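Local coordinates for conserved domain protein (Porphyromonas gingivalis, PDB 3PNN) that probably transfers sugars to form glycosidic linkages, as a glycosyltransferase with an alpha/beta/alpha Rossmann-like fold, at residues 26-31 with 283-288; 99-104 with 234-239; 132-137 with 150-155; 158-163 with 186-191; 226-231 with 250-255. All blocks are in the same frame, centred on the assembly; numbering follows the deposited sequence.

Contact 1 of 5, residues 26-31 with 283-288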
# COMPACT_ATOMS: atom_id res chain seq x y z
N ASP A 26 11.15 13.12 -5.85
CA ASP A 26 12.03 13.50 -4.75
C ASP A 26 13.22 12.54 -4.68
O ASP A 26 13.09 11.41 -4.21
CB ASP A 26 11.24 13.51 -3.44
CG ASP A 26 12.06 14.01 -2.26
OD1 ASP A 26 13.26 14.34 -2.43
OD2 ASP A 26 11.48 14.07 -1.14
N GLY A 27 14.37 12.98 -5.18
CA GLY A 27 15.60 12.21 -5.12
C GLY A 27 16.15 12.23 -3.70
O GLY A 27 17.13 12.91 -3.41
N ILE A 28 15.50 11.47 -2.82
CA ILE A 28 15.69 11.62 -1.39
C ILE A 28 16.87 10.81 -0.81
O ILE A 28 17.43 11.19 0.22
CB ILE A 28 14.39 11.28 -0.64
CG1 ILE A 28 14.47 11.72 0.82
CG2 ILE A 28 14.05 9.77 -0.78
CD1 ILE A 28 13.08 11.81 1.51
N GLY A 29 17.25 9.72 -1.47
CA GLY A 29 18.40 8.94 -1.04
C GLY A 29 19.70 9.64 -1.40
O GLY A 29 19.70 10.61 -2.17
N PRO A 30 20.83 9.16 -0.85
CA PRO A 30 22.12 9.84 -1.06
C PRO A 30 22.58 9.88 -2.52
O PRO A 30 23.36 10.76 -2.90
CB PRO A 30 23.10 9.04 -0.18
CG PRO A 30 22.41 7.74 0.11
CD PRO A 30 20.93 8.04 0.10
N GLY A 31 22.10 8.95 -3.34
CA GLY A 31 22.44 8.93 -4.76
C GLY A 31 21.35 9.54 -5.63
O GLY A 31 21.42 9.50 -6.86
N PRO A 283 13.70 15.64 6.62
CA PRO A 283 15.14 15.52 6.93
C PRO A 283 15.47 14.22 7.68
O PRO A 283 16.55 13.66 7.48
CB PRO A 283 15.40 16.75 7.81
CG PRO A 283 14.42 17.74 7.32
CD PRO A 283 13.17 16.95 7.03
N GLY A 284 14.55 13.73 8.50
CA GLY A 284 14.80 12.50 9.25
C GLY A 284 14.86 11.31 8.31
O GLY A 284 15.63 10.38 8.52
N VAL A 285 14.03 11.35 7.27
CA VAL A 285 14.03 10.28 6.28
C VAL A 285 15.31 10.35 5.45
O VAL A 285 15.94 9.32 5.20
CB VAL A 285 12.78 10.36 5.37
CG1 VAL A 285 12.85 9.28 4.28
CG2 VAL A 285 11.51 10.18 6.22
N VAL A 286 15.69 11.54 5.00
CA VAL A 286 16.99 11.73 4.34
C VAL A 286 18.12 11.12 5.19
O VAL A 286 18.99 10.39 4.69
CB VAL A 286 17.29 13.23 4.09
CG1 VAL A 286 18.72 13.42 3.60
CG2 VAL A 286 16.28 13.83 3.08
N ALA A 287 18.11 11.41 6.48
CA ALA A 287 19.17 10.92 7.36
C ALA A 287 19.16 9.39 7.48
O ALA A 287 20.21 8.75 7.50
CB ALA A 287 19.09 11.58 8.74
N LYS A 288 17.98 8.79 7.55
CA LYS A 288 17.89 7.34 7.70
C LYS A 288 18.40 6.63 6.45
O LYS A 288 19.11 5.62 6.54
CB LYS A 288 16.46 6.90 8.00
CG LYS A 288 16.34 5.39 8.19
CD LYS A 288 17.20 4.91 9.35
CE LYS A 288 17.04 3.41 9.56
NZ LYS A 288 17.88 2.94 10.70
O HOH W 1 19.69 10.49 1.86

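Contact 2 of 5, residues 99-104 with 234-239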
# COMPACT_ATOMS: atom_id res chain seq x y z
N LYS A 99 -13.66 12.83 -7.78
CA LYS A 99 -12.74 12.16 -6.87
C LYS A 99 -12.60 10.68 -7.22
O LYS A 99 -13.60 9.98 -7.42
CB LYS A 99 -13.25 12.31 -5.44
CG LYS A 99 -12.39 11.62 -4.40
CD LYS A 99 -12.83 12.03 -3.01
CE LYS A 99 -11.81 11.62 -1.96
NZ LYS A 99 -12.02 12.37 -0.69
N PRO A 100 -11.35 10.19 -7.32
CA PRO A 100 -11.12 8.77 -7.64
C PRO A 100 -11.80 7.85 -6.63
O PRO A 100 -11.94 8.20 -5.45
CB PRO A 100 -9.60 8.63 -7.54
CG PRO A 100 -9.09 10.02 -7.89
CD PRO A 100 -10.11 10.97 -7.32
N TRP A 101 -12.20 6.67 -7.09
CA TRP A 101 -13.02 5.76 -6.29
C TRP A 101 -12.35 5.16 -5.06
O TRP A 101 -13.04 4.68 -4.17
CB TRP A 101 -13.58 4.64 -7.17
CG TRP A 101 -14.57 5.14 -8.17
CD1 TRP A 101 -14.40 5.19 -9.52
CD2 TRP A 101 -15.89 5.65 -7.91
NE1 TRP A 101 -15.53 5.71 -10.12
CE2 TRP A 101 -16.45 6.00 -9.15
CE3 TRP A 101 -16.63 5.86 -6.74
CZ2 TRP A 101 -17.74 6.54 -9.27
CZ3 TRP A 101 -17.92 6.39 -6.86
CH2 TRP A 101 -18.46 6.72 -8.11
N GLY A 102 -11.02 5.17 -5.00
CA GLY A 102 -10.32 4.72 -3.81
C GLY A 102 -9.28 3.63 -4.05
O GLY A 102 -9.21 3.07 -5.15
N THR A 103 -8.48 3.31 -3.04
CA THR A 103 -7.39 2.36 -3.22
C THR A 103 -7.79 0.95 -3.68
O THR A 103 -7.04 0.30 -4.41
CB THR A 103 -6.50 2.21 -1.95
OG1 THR A 103 -7.30 1.73 -0.86
CG2 THR A 103 -5.86 3.54 -1.60
N ASN A 104 -8.94 0.46 -3.23
CA ASN A 104 -9.32 -0.89 -3.67
C ASN A 104 -9.89 -0.86 -5.09
O ASN A 104 -9.86 -1.87 -5.78
CB ASN A 104 -10.24 -1.60 -2.66
CG ASN A 104 -10.04 -3.11 -2.64
OD1 ASN A 104 -10.25 -3.79 -3.64
ND2 ASN A 104 -9.67 -3.64 -1.48
N ASN A 234 -21.58 -3.61 -4.26
CA ASN A 234 -22.35 -3.24 -3.07
C ASN A 234 -22.09 -1.79 -2.71
O ASN A 234 -23.01 -1.03 -2.40
CB ASN A 234 -21.97 -4.14 -1.88
CG ASN A 234 -22.53 -5.55 -2.03
OD1 ASN A 234 -23.42 -5.79 -2.83
ND2 ASN A 234 -21.99 -6.48 -1.25
N PHE A 235 -20.82 -1.41 -2.77
CA PHE A 235 -20.40 -0.05 -2.48
C PHE A 235 -21.05 0.96 -3.41
O PHE A 235 -21.63 1.95 -2.96
CB PHE A 235 -18.88 0.06 -2.58
CG PHE A 235 -18.37 1.47 -2.62
CD1 PHE A 235 -18.14 2.16 -1.44
CD2 PHE A 235 -18.13 2.11 -3.82
CE1 PHE A 235 -17.66 3.47 -1.47
CE2 PHE A 235 -17.66 3.41 -3.86
CZ PHE A 235 -17.43 4.09 -2.68
N LEU A 236 -20.96 0.72 -4.72
CA LEU A 236 -21.59 1.60 -5.70
C LEU A 236 -23.10 1.74 -5.47
O LEU A 236 -23.67 2.83 -5.59
CB LEU A 236 -21.32 1.11 -7.12
CG LEU A 236 -19.83 1.19 -7.51
CD1 LEU A 236 -19.53 0.38 -8.76
CD2 LEU A 236 -19.42 2.64 -7.69
N ASN A 237 -23.75 0.63 -5.15
CA ASN A 237 -25.17 0.67 -4.87
C ASN A 237 -25.52 1.54 -3.66
O ASN A 237 -26.54 2.20 -3.65
CB ASN A 237 -25.73 -0.75 -4.69
CG ASN A 237 -26.00 -1.43 -6.01
OD1 ASN A 237 -26.34 -0.78 -7.00
ND2 ASN A 237 -25.83 -2.75 -6.05
N ALA A 238 -24.65 1.53 -2.65
CA ALA A 238 -24.94 2.23 -1.40
C ALA A 238 -24.44 3.68 -1.39
O ALA A 238 -25.09 4.56 -0.82
CB ALA A 238 -24.36 1.47 -0.22
N HIS A 239 -23.29 3.91 -2.03
CA HIS A 239 -22.59 5.19 -1.92
C HIS A 239 -22.14 5.73 -3.27
O HIS A 239 -21.38 6.70 -3.33
CB HIS A 239 -21.37 5.04 -1.00
CG HIS A 239 -21.66 4.30 0.27
ND1 HIS A 239 -22.42 4.83 1.29
CD2 HIS A 239 -21.29 3.07 0.69
CE1 HIS A 239 -22.51 3.96 2.28
NE2 HIS A 239 -21.83 2.88 1.94

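Contact 3 of 5, residues 132-137 with 150-155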
# COMPACT_ATOMS: atom_id res chain seq x y z
N PHE A 132 9.78 -6.90 2.47
CA PHE A 132 9.73 -7.64 1.21
C PHE A 132 10.11 -9.11 1.34
O PHE A 132 9.54 -9.97 0.67
CB PHE A 132 10.59 -6.95 0.14
CG PHE A 132 10.08 -5.60 -0.22
CD1 PHE A 132 9.07 -5.46 -1.17
CD2 PHE A 132 10.54 -4.47 0.44
CE1 PHE A 132 8.57 -4.22 -1.49
CE2 PHE A 132 10.05 -3.22 0.12
CZ PHE A 132 9.05 -3.09 -0.85
N GLU A 133 11.09 -9.41 2.20
CA GLU A 133 11.50 -10.81 2.38
C GLU A 133 10.42 -11.70 2.98
O GLU A 133 10.16 -12.79 2.47
CB GLU A 133 12.79 -10.91 3.22
CG GLU A 133 14.00 -10.28 2.51
CD GLU A 133 15.25 -10.25 3.40
OE1 GLU A 133 15.12 -10.07 4.63
OE2 GLU A 133 16.35 -10.39 2.85
N VAL A 134 9.79 -11.25 4.06
CA VAL A 134 8.76 -12.11 4.67
C VAL A 134 7.55 -12.22 3.74
O VAL A 134 6.90 -13.27 3.66
CB VAL A 134 8.31 -11.61 6.07
CG1 VAL A 134 9.51 -11.66 7.05
CG2 VAL A 134 7.70 -10.21 6.00
N LEU A 135 7.26 -11.14 3.02
CA LEU A 135 6.10 -11.13 2.13
C LEU A 135 6.29 -12.06 0.94
O LEU A 135 5.40 -12.86 0.59
CB LEU A 135 5.81 -9.70 1.66
CG LEU A 135 4.55 -9.44 0.82
CD1 LEU A 135 3.32 -10.00 1.51
CD2 LEU A 135 4.44 -7.92 0.65
N ALA A 136 7.45 -11.96 0.30
CA ALA A 136 7.74 -12.84 -0.82
C ALA A 136 7.69 -14.31 -0.39
O ALA A 136 7.13 -15.16 -1.08
CB ALA A 136 9.11 -12.50 -1.43
N ARG A 137 8.28 -14.61 0.76
CA ARG A 137 8.28 -15.99 1.23
C ARG A 137 6.85 -16.51 1.42
O ARG A 137 6.53 -17.63 1.02
CB ARG A 137 9.06 -16.14 2.54
CG ARG A 137 9.12 -17.58 3.02
CD ARG A 137 10.04 -17.75 4.22
NE ARG A 137 9.56 -17.04 5.41
CZ ARG A 137 10.19 -17.08 6.58
NH1 ARG A 137 11.29 -17.80 6.72
NH2 ARG A 137 9.71 -16.43 7.63
N CYS A 150 -2.23 -12.30 3.42
CA CYS A 150 -1.33 -11.87 4.49
C CYS A 150 -1.15 -10.35 4.49
O CYS A 150 -1.56 -9.64 3.56
CB CYS A 150 0.03 -12.57 4.37
SG CYS A 150 0.97 -12.12 2.85
N MSE A 151 -0.56 -9.84 5.56
CA MSE A 151 -0.15 -8.44 5.58
C MSE A 151 1.10 -8.34 6.42
O MSE A 151 1.32 -9.18 7.29
CB MSE A 151 -1.23 -7.49 6.14
CG MSE A 151 -1.69 -7.74 7.56
SE MSE A 151 -2.49 -6.10 8.39
CE MSE A 151 -0.92 -5.55 9.43
N VAL A 152 1.92 -7.33 6.14
CA VAL A 152 3.15 -7.16 6.89
C VAL A 152 2.83 -6.14 7.97
O VAL A 152 2.46 -5.00 7.69
CB VAL A 152 4.31 -6.70 6.00
CG1 VAL A 152 5.56 -6.39 6.87
CG2 VAL A 152 4.64 -7.78 4.97
N GLY A 153 2.90 -6.59 9.22
CA GLY A 153 2.57 -5.73 10.34
C GLY A 153 3.75 -4.88 10.77
O GLY A 153 4.90 -5.33 10.72
N TYR A 154 3.46 -3.65 11.18
CA TYR A 154 4.42 -2.77 11.83
C TYR A 154 3.90 -2.41 13.23
O TYR A 154 2.74 -2.67 13.53
CB TYR A 154 4.65 -1.52 10.98
CG TYR A 154 5.36 -1.87 9.69
CD1 TYR A 154 6.76 -1.82 9.62
CD2 TYR A 154 4.66 -2.32 8.57
CE1 TYR A 154 7.43 -2.17 8.46
CE2 TYR A 154 5.32 -2.67 7.40
CZ TYR A 154 6.71 -2.59 7.35
OH TYR A 154 7.38 -2.95 6.20
N ARG A 155 4.75 -1.84 14.08
CA ARG A 155 4.31 -1.44 15.42
C ARG A 155 3.99 0.05 15.44
O ARG A 155 4.79 0.86 14.99
CB ARG A 155 5.38 -1.79 16.47
CG ARG A 155 5.55 -3.30 16.74
CD ARG A 155 6.65 -3.95 15.90
NE ARG A 155 6.75 -5.40 16.16
CZ ARG A 155 7.34 -5.92 17.24
NH1 ARG A 155 7.90 -5.12 18.14
NH2 ARG A 155 7.39 -7.24 17.41

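Contact 4 of 5, residues 158-163 with 186-191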
# COMPACT_ATOMS: atom_id res chain seq x y z
N ASN A 158 6.39 2.94 16.31
CA ASN A 158 7.48 3.19 15.38
C ASN A 158 7.03 3.99 14.16
O ASN A 158 7.85 4.30 13.28
CB ASN A 158 8.08 1.86 14.88
CG ASN A 158 8.75 1.06 15.98
OD1 ASN A 158 9.30 1.61 16.94
ND2 ASN A 158 8.71 -0.26 15.84
N THR A 159 5.75 4.33 14.07
CA THR A 159 5.22 4.96 12.86
C THR A 159 4.63 6.34 13.08
O THR A 159 3.89 6.84 12.23
CB THR A 159 4.12 4.09 12.21
OG1 THR A 159 2.92 4.13 13.01
CG2 THR A 159 4.59 2.63 12.04
N LEU A 160 4.95 6.97 14.20
CA LEU A 160 4.33 8.25 14.53
C LEU A 160 5.16 9.42 14.01
O LEU A 160 6.29 9.24 13.58
CB LEU A 160 4.14 8.38 16.04
CG LEU A 160 3.46 7.17 16.68
CD1 LEU A 160 3.43 7.33 18.19
CD2 LEU A 160 2.06 6.97 16.11
N SER A 161 4.57 10.62 14.03
CA SER A 161 5.29 11.84 13.67
C SER A 161 5.28 12.84 14.82
O SER A 161 4.26 13.03 15.48
CB SER A 161 4.68 12.49 12.43
OG SER A 161 5.22 13.80 12.25
N GLU A 162 6.42 13.48 15.05
CA GLU A 162 6.48 14.54 16.06
C GLU A 162 5.77 15.82 15.60
O GLU A 162 5.62 16.75 16.38
CB GLU A 162 7.93 14.86 16.42
CG GLU A 162 8.65 13.73 17.15
CD GLU A 162 9.98 14.18 17.74
OE1 GLU A 162 10.00 15.19 18.47
OE2 GLU A 162 11.00 13.50 17.48
N SER A 163 5.33 15.85 14.35
CA SER A 163 4.75 17.08 13.78
C SER A 163 3.22 17.13 13.80
O SER A 163 2.62 18.17 13.55
CB SER A 163 5.26 17.28 12.35
OG SER A 163 6.65 17.58 12.35
N THR A 186 -7.73 7.92 12.41
CA THR A 186 -6.97 9.15 12.17
C THR A 186 -6.55 9.80 13.48
O THR A 186 -7.09 9.48 14.54
CB THR A 186 -7.79 10.20 11.38
OG1 THR A 186 -8.97 10.55 12.11
CG2 THR A 186 -8.18 9.68 10.01
N GLY A 187 -5.57 10.69 13.40
CA GLY A 187 -5.20 11.53 14.52
C GLY A 187 -4.40 10.87 15.62
O GLY A 187 -4.37 11.37 16.75
N ILE A 188 -3.75 9.76 15.30
CA ILE A 188 -2.95 9.05 16.29
C ILE A 188 -1.69 9.84 16.63
O ILE A 188 -0.88 10.16 15.76
CB ILE A 188 -2.54 7.65 15.79
CG1 ILE A 188 -3.76 6.88 15.30
CG2 ILE A 188 -1.79 6.88 16.90
CD1 ILE A 188 -3.43 5.58 14.59
N GLU A 189 -1.53 10.14 17.91
CA GLU A 189 -0.38 10.90 18.39
C GLU A 189 0.09 10.35 19.72
O GLU A 189 -0.71 9.88 20.53
CB GLU A 189 -0.73 12.38 18.58
CG GLU A 189 -0.93 13.17 17.31
CD GLU A 189 -1.10 14.66 17.59
OE1 GLU A 189 -2.25 15.11 17.77
OE2 GLU A 189 -0.07 15.38 17.63
N ARG A 190 1.39 10.45 19.98
CA ARG A 190 1.88 10.19 21.32
C ARG A 190 1.86 11.51 22.06
O ARG A 190 2.69 12.39 21.81
CB ARG A 190 3.30 9.61 21.32
CG ARG A 190 3.75 9.16 22.71
CD ARG A 190 5.19 8.68 22.74
NE ARG A 190 5.39 7.44 22.00
CZ ARG A 190 5.97 7.36 20.80
NH1 ARG A 190 6.10 6.18 20.21
NH2 ARG A 190 6.41 8.46 20.20
N THR A 191 0.88 11.66 22.94
CA THR A 191 0.74 12.86 23.74
C THR A 191 1.24 12.56 25.15
O THR A 191 0.61 11.82 25.90
CB THR A 191 -0.71 13.35 23.76
OG1 THR A 191 -1.60 12.24 23.93
CG2 THR A 191 -1.04 14.03 22.44
O HOH W 2 1.87 11.13 15.36
O HOH W 3 3.18 11.41 17.96

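Contact 5 of 5, residues 226-231 with 250-255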
# COMPACT_ATOMS: atom_id res chain seq x y z
N ASP A 226 -11.96 -10.85 -7.43
CA ASP A 226 -13.36 -11.23 -7.56
C ASP A 226 -14.17 -10.82 -6.33
O ASP A 226 -15.30 -10.32 -6.45
CB ASP A 226 -13.51 -12.74 -7.77
CG ASP A 226 -12.93 -13.20 -9.10
OD1 ASP A 226 -12.98 -12.42 -10.08
OD2 ASP A 226 -12.42 -14.34 -9.17
N TYR A 227 -13.61 -11.05 -5.14
CA TYR A 227 -14.29 -10.63 -3.93
C TYR A 227 -14.42 -9.11 -3.91
O TYR A 227 -15.45 -8.57 -3.51
CB TYR A 227 -13.55 -11.11 -2.67
CG TYR A 227 -13.60 -12.61 -2.47
CD1 TYR A 227 -14.80 -13.32 -2.52
CD2 TYR A 227 -12.43 -13.33 -2.21
CE1 TYR A 227 -14.83 -14.70 -2.33
CE2 TYR A 227 -12.45 -14.70 -2.02
CZ TYR A 227 -13.65 -15.38 -2.08
OH TYR A 227 -13.66 -16.75 -1.88
N SER A 228 -13.37 -8.42 -4.36
CA SER A 228 -13.40 -6.95 -4.39
C SER A 228 -14.45 -6.45 -5.35
O SER A 228 -15.09 -5.43 -5.10
CB SER A 228 -12.05 -6.36 -4.82
OG SER A 228 -11.02 -6.63 -3.88
N GLU A 229 -14.60 -7.12 -6.49
CA GLU A 229 -15.65 -6.71 -7.44
C GLU A 229 -17.04 -6.87 -6.83
O GLU A 229 -17.93 -6.03 -7.00
CB GLU A 229 -15.53 -7.51 -8.74
CG GLU A 229 -16.69 -7.32 -9.71
CD GLU A 229 -16.43 -6.25 -10.76
OE1 GLU A 229 -15.51 -5.43 -10.56
OE2 GLU A 229 -17.16 -6.24 -11.78
N GLU A 230 -17.23 -7.96 -6.10
CA GLU A 230 -18.51 -8.19 -5.43
C GLU A 230 -18.83 -7.05 -4.46
O GLU A 230 -19.94 -6.52 -4.46
CB GLU A 230 -18.50 -9.54 -4.70
CG GLU A 230 -19.69 -9.74 -3.77
CD GLU A 230 -19.43 -10.82 -2.73
OE1 GLU A 230 -18.69 -11.78 -3.04
OE2 GLU A 230 -19.96 -10.70 -1.60
N LEU A 231 -17.86 -6.67 -3.63
CA LEU A 231 -18.05 -5.63 -2.63
C LEU A 231 -18.11 -4.24 -3.27
O LEU A 231 -18.76 -3.34 -2.75
CB LEU A 231 -16.94 -5.69 -1.58
CG LEU A 231 -17.06 -6.92 -0.67
CD1 LEU A 231 -15.90 -7.01 0.30
CD2 LEU A 231 -18.38 -6.88 0.07
N PRO A 250 -8.61 -1.79 3.44
CA PRO A 250 -8.93 -2.27 4.80
C PRO A 250 -10.41 -2.59 4.98
O PRO A 250 -10.75 -3.55 5.68
CB PRO A 250 -8.57 -1.08 5.69
CG PRO A 250 -7.65 -0.25 4.90
CD PRO A 250 -7.97 -0.47 3.45
N PHE A 251 -11.29 -1.80 4.37
CA PHE A 251 -12.72 -2.05 4.47
C PHE A 251 -13.10 -3.41 3.90
O PHE A 251 -13.84 -4.18 4.53
CB PHE A 251 -13.54 -0.96 3.78
CG PHE A 251 -14.99 -1.31 3.62
CD1 PHE A 251 -15.91 -1.02 4.62
CD2 PHE A 251 -15.44 -1.97 2.48
CE1 PHE A 251 -17.24 -1.36 4.48
CE2 PHE A 251 -16.77 -2.32 2.34
CZ PHE A 251 -17.67 -2.01 3.34
N VAL A 252 -12.62 -3.69 2.69
CA VAL A 252 -12.87 -4.96 2.03
C VAL A 252 -12.26 -6.13 2.80
O VAL A 252 -12.92 -7.14 3.02
CB VAL A 252 -12.26 -4.95 0.60
CG1 VAL A 252 -12.28 -6.35 0.01
CG2 VAL A 252 -13.02 -3.96 -0.27
N VAL A 253 -11.00 -5.99 3.19
CA VAL A 253 -10.32 -7.05 3.95
C VAL A 253 -11.08 -7.32 5.25
O VAL A 253 -11.31 -8.47 5.62
CB VAL A 253 -8.86 -6.68 4.25
CG1 VAL A 253 -8.28 -7.62 5.31
CG2 VAL A 253 -8.02 -6.73 2.96
N ASN A 254 -11.48 -6.26 5.92
CA ASN A 254 -12.24 -6.41 7.17
C ASN A 254 -13.54 -7.19 6.95
O ASN A 254 -13.92 -8.06 7.75
CB ASN A 254 -12.50 -5.03 7.78
CG ASN A 254 -13.06 -5.11 9.19
OD1 ASN A 254 -12.36 -5.50 10.12
ND2 ASN A 254 -14.31 -4.72 9.35
N ASP A 255 -14.22 -6.91 5.84
CA ASP A 255 -15.47 -7.58 5.56
C ASP A 255 -15.26 -9.06 5.30
O ASP A 255 -16.04 -9.89 5.76
CB ASP A 255 -16.16 -6.94 4.35
CG ASP A 255 -17.56 -7.52 4.12
OD1 ASP A 255 -18.53 -6.94 4.65
OD2 ASP A 255 -17.68 -8.55 3.42

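Contact 1 of 5, residues 26-31 with 283-288
Ile28 meets Val285 and Val286 without any aromatic ring or planar side chain between them, so no ring face or edge is in play; the contact is one of branched aliphatic groups, joined by a water that spans two backbone carbonyls. Ile28 lies in the loop between strand 7-11 and helix 35-46, while the two valines sit on successive positions of helix 282-294. The delta methyl serves both valines, but chiefly the first: Ile28 CD1 reaches Val285 CG1 at 3.8 Å, the two side chains crossing nearly at a right angle, and also comes near Val286 CG2. One carbon further back, Ile28 CG1 rests 3.6 Å from Val286 CG2. Both approaches depend on the extended shape of the isoleucine, whose CG1 stands opposite the backbone N (chi1 -167°) and whose CD1 continues that line (chi2 162°), carrying the branch to the helix although the CB itself does not point there. A water donates to Ile28 O and to Val286 O, 2.9 Å from each. Nearby, Asp26 makes a salt bridge with Arg282, and Ile28 also touches Leu289 and Ile35, which places it between two helices. The chemistry implies a small apolar patch with a polar margin: no direct hydrogen bond joins the segments, and the water supplies protons to two carbonyl oxygens that cannot bond to each other.

Contact 2 of 5, residues 99-104 with 234-239
A loop entering helix 103-108 packs against helix 223-239 in this Rossmann-like domain, with Trp101 inserted toward Phe235 and Leu236. Gly102, directly after the tryptophan, occupies the N-cap position of helix 103-108, and its phi of 126° is a value that glycine accommodates easily. The backbones stay well apart, as the nearest CA atoms, those of Trp101 and Leu236, are 9.5 Å from each other; side chains therefore span the gap. The indole is the bridging group, with all three touching residues buried. Its CE3 lies at the edge of the Phe235 ring, near that ring's plane, 3.9 Å from Phe235 CE2. Relative to the indole plane the phenyl group arrives obliquely. Phe235 has its CG opposite the backbone N (chi1 167°), which carries the ring out from the helix toward the loop.

The indole's polar end is held independently: Trp101 NE1 donates to Leu84 O, while Arg97 makes a cation-pi interaction with the ring and His105 meets it edge-to-face. Together these contacts probably limit how the indole can tilt. Phe235 in turn meets the ring of Phe247, whose backbone is hydrogen-bonded to that of Trp101, so the aromatic group continues beyond the two segments. Leu236 supplies a methyl over one face of the indole in a CH-pi contact. Its CD2 is 4.2 Å from the centroid of the Trp101 six-membered ring and only 13° off the ring normal, with Trp101 CZ3 at 4.1 Å from Leu236 CD2.

Contact 3 of 5, residues 132-137 with 150-155
Cys150 and Val152 of strand 148-155 face Val134 and Leu135 of helix 129-140, a helix-on-sheet layer of the alpha/beta/alpha Rossmann-like fold. The helix segment runs nearly antiparallel to the strand segment, at 160° between their directions, with the segment axes approaching to 8.8 Å. At the start of the strand segment, Cys150 directs its sulfur at the helix: SG lies between the backbone N and the carbonyl carbon (chi1 65°) and comes within 3.4 Å of Leu135 CD1, a close approach for a methyl and a sulfur. Met151, present as selenomethionine, points from the opposite face of the strand and touches Trp218 and Val264; its backbone is hydrogen-bonded to Glu265 and Leu267 of strand 263-268.

Val152 then turns back toward the helix and has the largest buried area of the strand residues here. One methyl does its work, CG2 meeting two consecutive helix residues, and the valine crosses Val134 at a slant. The Val152 backbone is hydrogen-bonded to that of Met217, whose side chain also packs on Leu135, so the strand next door shares this helix. Beyond Val152 the strand leaves the helix segment, and its last residue, Arg155, forms a salt bridge with Asp268. No hydrogen bond crosses between the two segments, and the joint is apolar packing throughout. Val152 CG2 serves both helix residues, standing 4.0 Å from Leu135 CB and likewise 4.0 Å from Val134 CG2.

Contact 4 of 5, residues 158-163 with 186-191
Leu160 sets a methyl over one face of the Arg190 guanidinium, an apolar cover on a charged plane: Leu160 CD1 is 3.5 Å from Arg190 NH1 and 3.6 Å from Arg190 CZ, offset toward the rim. The arginine folds back to offer that face through a bend at chi3 (-68°). Its charge is met by Glu209 in a salt bridge, and its NH1 also bonds to Gly157 O; these polar partners hold the group while the methyl packs on a face. The other branch, Leu160 CD2, packs on Ile188 CG2 at 3.9 Å.

No hydrogen bond passes directly between loop and strand; two waters bridge them. One accepts from Ser161 N and is bonded to Ile188 O, 2.9 Å away. The second accepts from Arg190 N at 2.9 Å and donates to Ser161 O at 3.2 Å. Ser161 OG, meanwhile, accepts from Ser163 N, closing an ST turn; the same OG also bonds Asp281. The whole is a loop laid beside strand 179-191 through bridging water, with the ST turn at Ser161 and a G1 beta bulge at Gly187 and Ile188, both opposite Val166 in antiparallel pairing.

Contact 5 of 5, residues 226-231 with 250-255
Leu231, Val252 and Asp255 carry a helix-helix packing between 223-239 and 249-259; segments 226-231 and 250-255 of these helices cross at 102°, their axes 10.5 Å apart. Leu231 has the most buried surface. Its CD1 packs on Val252 CG1 at 3.7 Å and also nears the Asp255 carboxylate, which the other methyl approaches most closely, Leu231 CD2 lying 3.8 Å from Asp255 OD2. Leu231 is modelled in two conformers, so these methyl distances describe one of them. Val252 answers with CG1, the branch opposite the backbone N (chi1 169°), which projects toward the crossing helix.

Asp255, one helical turn after Val252, crosses the leucine at a slant with its carboxylate near both methyls, a van der Waals neighbourhood rather than a polar one. Its oxygen OD2 is 5.9 Å from Glu230 OE2, a proximity of like charges that could raise the affinity of either group for a proton; Glu230 also has a salt bridge to Arg261, which would tend to counter this. Val252 also touches Tyr224 and Phe247, placing it among residues of both helix and loop. Ser228 is hydrogen-bonded within its own helix to Tyr224 O, and its OG stands 4.1 Å from Val252 CG1.

How the contacts relate
Contact 1 spans the chain most widely, its segments enclosing the other four along the sequence. Contacts 2 and 5 interlock, with alternating segments, and both use helix 223-239; their centres are 11 Å apart, and Asn104 OD1 lies 2.9 Å from Ser228 OG, a probable hydrogen bond. Contacts 3 and 4 come in series and reach the same set of paired strands, touching where Tyr154 CB packs on Thr159 CG2. Contact 1 stands on the side of the chain's centre opposite contacts 2 and 5, their centres about 35 and 36 Å away. Within one Rossmann-like domain, contacts 3 and 4 join a helix and a loop to strands, while 1, 2 and 5 pack helices and loops on one another.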